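Local coordinates for putative transcriptional regulator protein, LacI family (Rhizobium etli, PDB 3MIZ) that probably binds cis-regulatory DNA and acts as a transcription regulator of the LacI family, at residues T95-I98 against N99-P102; G260-W263 against L264-I268. All coordinates share one frame; numbering follows the deposited sequence.

Interaction 1 (T95-I98 against N99-P102); sequences TVMI and NCRP
Met-97, a selenomethionine, fills the inside of the corner that the chain makes at Ile-98 and Asn-99, against Cys-100 and Pro-102. The corner belongs to the periplasmic-binding-protein-like fold of LacI-family regulators: strand 95-97 lies beside strand 73-78 in the parallel sheet of one lobe, and the chain then turns away to pair weakly at 100-101 with strand 81-83. No hydrogen bond joins the two halves, so apolar contact carries the local interaction. The Met-97 methyl CE lies against Cys-100 SG at 3.5 Å and, on the backbone, against Arg-101 C at 3.6 Å. One bond back, Met-97 SE rests on the proline ring, 3.6 Å from Pro-102 CD and 3.8 Å from Pro-102 CB, the two side chains meeting at a slant. The chain runs straight through chi2 and then bends at chi3 (72°), which swings CE from the proline toward the cysteine. At Cys-100 the thiol stands between its own backbone N and carbonyl carbon (chi1 54°), a setting that directs SG back into the bend.

Farther out, the backbone of Met-97 is hydrogen-bonded to Pro-109 and Ile-111, while Val-96 and Ile-98 bond to the neighbouring strand 73-78; the segment before the corner is thereby fixed on two sides. Ser-110 touches both Met-97 and Pro-102, and Leu-108 also packs on Met-97. Ile-98 turns its side chain the other way, to Leu-256 of helix 253-268. The positive phi of Asn-99 (78°) helps the chain change direction. Packing here has a polar cost, since Cys-100 O is buried without a partner in the model; Met-97 CB lies 3.9 Å from that oxygen.

Interaction 2 (G260-W263 against L264-I268); sequences GAKW and LNDLI
Lys-262 and Asp-266, one helical turn apart, point their side chains outward and pass each other at an angle without forming a salt bridge. The lysine chain is fully extended, with CG opposite the backbone N (chi1 -179°), and this carries the ammonium outward, beyond the carboxylate: Lys-262 NZ stays 5.3 Å from Asp-266 OD2. What approaches the carboxylate is the aliphatic stem, with Lys-262 CG at 4.0 Å from Asp-266 OD2. Attraction between the opposite charges is therefore probably modest at this range. Asp-266 leans back along the helix instead, its CG opposite the carbonyl carbon (chi1 -62°), so that the carboxylate lies close to the carbonyl of Lys-262, where two acceptors face each other.

On the buried side the orientations diverge. Trp-263 sends its indole away from the following turn, toward Pro-109, Ile-273 and Arg-278; the last makes a cation-pi contact with it. Leu-264 turns toward Phe-16 of strand 15-20, and Ala-261 toward Ile-36 and Trp-39 of helix 30-42. Their neighbour Asn-265 sets its CB 3.3 Å from Lys-262 O, while its side chain also touches Trp-39 and Phe-16.

Beneath these side chains the backbone supplies regular i to i+4 hydrogen bonds. Asp-266 N, for one, donates at 3.0 Å to Lys-262 O, the same carbonyl that the carboxylate approaches; Leu-264 with Gly-260, Asn-265 with Ala-261 and Leu-267 with Trp-263 repeat the pattern. Apolar residues on one face and a lysine and an aspartate on another make this an amphipathic alpha-helix, here 253-268, which lies against the parallel sheet of one lobe in a periplasmic-binding-protein-like fold.

The two contacts meet in the same lobe, their centres about 12 Å apart. Val-96 of strand 95-97 joins them: its CG2 lies 3.6 Å from Leu-264 CA and its CG1 3.8 Å from Trp-263 CE3, so this strand packs directly on helix 253-268. Farther along, Ile-98 CD1 is 3.9 Å from Gly-260 CA. Interaction 1 is buried and held by apolar touching across a chain corner, without hydrogen bonds between its halves. Interaction 2 is partly buried and depends on repeating backbone bonds, with charged residues on its outer face. One turns the chain out of the sheet; the other is part of the helix that covers it.

Interaction 1 (T95-I98 against N99-P102)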
loop_
_atom_site.group_PDB
_atom_site.type_symbol
_atom_site.label_atom_id
_atom_site.label_comp_id
_atom_site.label_asym_id
_atom_site.label_seq_id
_atom_site.Cartn_x
_atom_site.Cartn_y
_atom_site.Cartn_z
ATOM N N THR A 95 -5.701 17.753 20.464
ATOM C CA THR A 95 -5.642 16.516 19.694
ATOM C C THR A 95 -6.994 16.007 19.201
ATOM O O THR A 95 -8.001 16.110 19.897
ATOM C CB THR A 95 -5.012 15.403 20.551
ATOM O OG1 THR A 95 -3.684 15.788 20.930
ATOM C CG2 THR A 95 -4.957 14.085 19.790
ATOM N N VAL A 96 -7.000 15.458 17.990
ATOM C CA VAL A 96 -8.202 14.866 17.415
ATOM C C VAL A 96 -7.788 13.468 16.958
ATOM O O VAL A 96 -6.757 13.300 16.304
ATOM C CB VAL A 96 -8.739 15.669 16.212
ATOM C CG1 VAL A 96 -9.856 14.894 15.523
ATOM C CG2 VAL A 96 -9.278 17.016 16.683
HETATM N N MSE A 97 -8.567 12.465 17.338
HETATM C CA MSE A 97 -8.265 11.087 16.957
HETATM C C MSE A 97 -8.986 10.724 15.659
HETATM O O MSE A 97 -10.148 11.071 15.475
HETATM C CB MSE A 97 -8.687 10.131 18.084
HETATM C CG MSE A 97 -7.880 10.334 19.364
HETATM SE SE MSE A 97 -8.516 9.249 20.848
HETATM C CE MSE A 97 -7.905 7.540 20.221
ATOM N N ILE A 98 -8.283 10.042 14.758
ATOM C CA ILE A 98 -8.870 9.641 13.480
ATOM C C ILE A 98 -8.684 8.145 13.234
ATOM O O ILE A 98 -7.558 7.633 13.272
ATOM C CB ILE A 98 -8.234 10.408 12.303
ATOM C CG1 ILE A 98 -8.366 11.925 12.536
ATOM C CG2 ILE A 98 -8.944 10.015 10.993
ATOM C CD1 ILE A 98 -7.464 12.779 11.627
ATOM N N ASN A 99 -9.800 7.468 12.984
ATOM C CA ASN A 99 -9.856 6.024 12.714
ATOM C C ASN A 99 -9.746 5.224 14.006
ATOM O O ASN A 99 -9.470 4.019 13.993
ATOM C CB ASN A 99 -8.733 5.599 11.759
ATOM C CG ASN A 99 -9.069 4.323 11.004
ATOM O OD1 ASN A 99 -8.183 3.612 10.530
ATOM N ND2 ASN A 99 -10.353 4.035 10.883
ATOM N N CYS A 100 -9.960 5.906 15.123
ATOM C CA CYS A 100 -9.879 5.279 16.421
ATOM C C CYS A 100 -10.711 6.065 17.424
ATOM O O CYS A 100 -11.129 7.196 17.161
ATOM C CB CYS A 100 -8.414 5.200 16.880
ATOM S SG CYS A 100 -7.511 6.788 16.864
ATOM N N ARG A 101 -10.959 5.443 18.569
ATOM C CA ARG A 101 -11.746 6.047 19.630
ATOM C C ARG A 101 -11.022 5.821 20.957
ATOM O O ARG A 101 -10.400 4.777 21.164
ATOM C CB ARG A 101 -13.129 5.388 19.662
ATOM C CG ARG A 101 -13.781 5.284 21.026
ATOM C CD ARG A 101 -14.994 4.373 20.951
ATOM N NE ARG A 101 -14.764 3.302 19.982
ATOM C CZ ARG A 101 -15.634 2.341 19.681
ATOM N NH1 ARG A 101 -16.822 2.287 20.274
ATOM N NH2 ARG A 101 -15.318 1.444 18.758
ATOM N N PRO A 102 -11.104 6.794 21.873
ATOM C CA PRO A 102 -10.433 6.633 23.165
ATOM C C PRO A 102 -11.107 5.566 24.013
ATOM O O PRO A 102 -12.310 5.334 23.885
ATOM C CB PRO A 102 -10.555 8.019 23.790
ATOM C CG PRO A 102 -11.884 8.499 23.261
ATOM C CD PRO A 102 -11.819 8.082 21.801
#

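Interaction 2 (G260-W263 against L264-I268)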
loop_
_atom_site.group_PDB
_atom_site.type_symbol
_atom_site.label_atom_id
_atom_site.label_comp_id
_atom_site.label_asym_id
_atom_site.label_seq_id
_atom_site.Cartn_x
_atom_site.Cartn_y
_atom_site.Cartn_z
ATOM N N GLY A 260 -11.015 15.449 9.936
ATOM C CA GLY A 260 -10.251 15.455 11.171
ATOM C C GLY A 260 -9.369 16.679 11.296
ATOM O O GLY A 260 -9.294 17.292 12.362
ATOM N N ALA A 261 -8.698 17.037 10.203
ATOM C CA ALA A 261 -7.811 18.196 10.191
ATOM C C ALA A 261 -8.582 19.491 10.454
ATOM O O ALA A 261 -8.160 20.308 11.266
ATOM C CB ALA A 261 -7.066 18.279 8.846
ATOM N N LYS A 262 -9.711 19.674 9.775
ATOM C CA LYS A 262 -10.510 20.881 9.973
ATOM C C LYS A 262 -10.971 20.961 11.424
ATOM O O LYS A 262 -10.913 22.020 12.055
ATOM C CB LYS A 262 -11.733 20.888 9.050
ATOM C CG LYS A 262 -12.572 22.151 9.204
ATOM C CD LYS A 262 -13.869 22.092 8.422
ATOM C CE LYS A 262 -14.706 23.339 8.696
ATOM N NZ LYS A 262 -15.959 23.364 7.895
ATOM N N TRP A 263 -11.425 19.829 11.947
ATOM C CA TRP A 263 -11.896 19.745 13.318
ATOM C C TRP A 263 -10.778 20.159 14.278
ATOM O O TRP A 263 -11.011 20.928 15.215
ATOM C CB TRP A 263 -12.361 18.316 13.607
ATOM C CG TRP A 263 -13.332 18.186 14.738
ATOM C CD1 TRP A 263 -13.947 19.200 15.420
ATOM C CD2 TRP A 263 -13.837 16.966 15.295
ATOM N NE1 TRP A 263 -14.804 18.686 16.364
ATOM C CE2 TRP A 263 -14.756 17.317 16.309
ATOM C CE3 TRP A 263 -13.603 15.611 15.033
ATOM C CZ2 TRP A 263 -15.444 16.359 17.063
ATOM C CZ3 TRP A 263 -14.288 14.656 15.785
ATOM C CH2 TRP A 263 -15.198 15.038 16.787
ATOM N N LEU A 264 -9.567 19.660 14.041
ATOM C CA LEU A 264 -8.435 20.012 14.892
ATOM C C LEU A 264 -8.173 21.513 14.792
ATOM O O LEU A 264 -7.888 22.177 15.796
ATOM C CB LEU A 264 -7.168 19.252 14.473
ATOM C CG LEU A 264 -5.881 19.615 15.237
ATOM C CD1 LEU A 264 -6.048 19.318 16.723
ATOM C CD2 LEU A 264 -4.698 18.835 14.677
ATOM N N ASN A 265 -8.266 22.041 13.577
ATOM C CA ASN A 265 -8.028 23.462 13.355
ATOM C C ASN A 265 -8.976 24.300 14.208
ATOM O O ASN A 265 -8.544 25.254 14.854
ATOM C CB ASN A 265 -8.200 23.804 11.870
ATOM C CG ASN A 265 -7.623 25.169 11.507
ATOM O OD1 ASN A 265 -6.433 25.423 11.695
ATOM N ND2 ASN A 265 -8.468 26.047 10.977
ATOM N N ASP A 266 -10.258 23.941 14.222
ATOM C CA ASP A 266 -11.242 24.682 15.009
ATOM C C ASP A 266 -10.979 24.548 16.503
ATOM O O ASP A 266 -11.152 25.504 17.258
ATOM C CB ASP A 266 -12.670 24.211 14.695
ATOM C CG ASP A 266 -13.061 24.444 13.249
ATOM O OD1 ASP A 266 -12.575 25.421 12.645
ATOM O OD2 ASP A 266 -13.864 23.656 12.712
ATOM N N LEU A 267 -10.560 23.360 16.929
ATOM C CA LEU A 267 -10.261 23.110 18.336
ATOM C C LEU A 267 -9.063 23.949 18.778
ATOM O O LEU A 267 -9.034 24.477 19.890
ATOM C CB LEU A 267 -9.947 21.631 18.556
ATOM C CG LEU A 267 -9.703 21.204 20.004
ATOM C CD1 LEU A 267 -10.996 21.331 20.796
ATOM C CD2 LEU A 267 -9.204 19.771 20.043
ATOM N N ILE A 268 -8.071 24.055 17.899
ATOM C CA ILE A 268 -6.867 24.826 18.190
ATOM C C ILE A 268 -7.209 26.304 18.306
ATOM O O ILE A 268 -6.609 27.028 19.096
ATOM C CB ILE A 268 -5.816 24.651 17.078
ATOM C CG1 ILE A 268 -5.334 23.200 17.052
ATOM C CG2 ILE A 268 -4.649 25.603 17.302
ATOM C CD1 ILE A 268 -4.534 22.850 15.824
#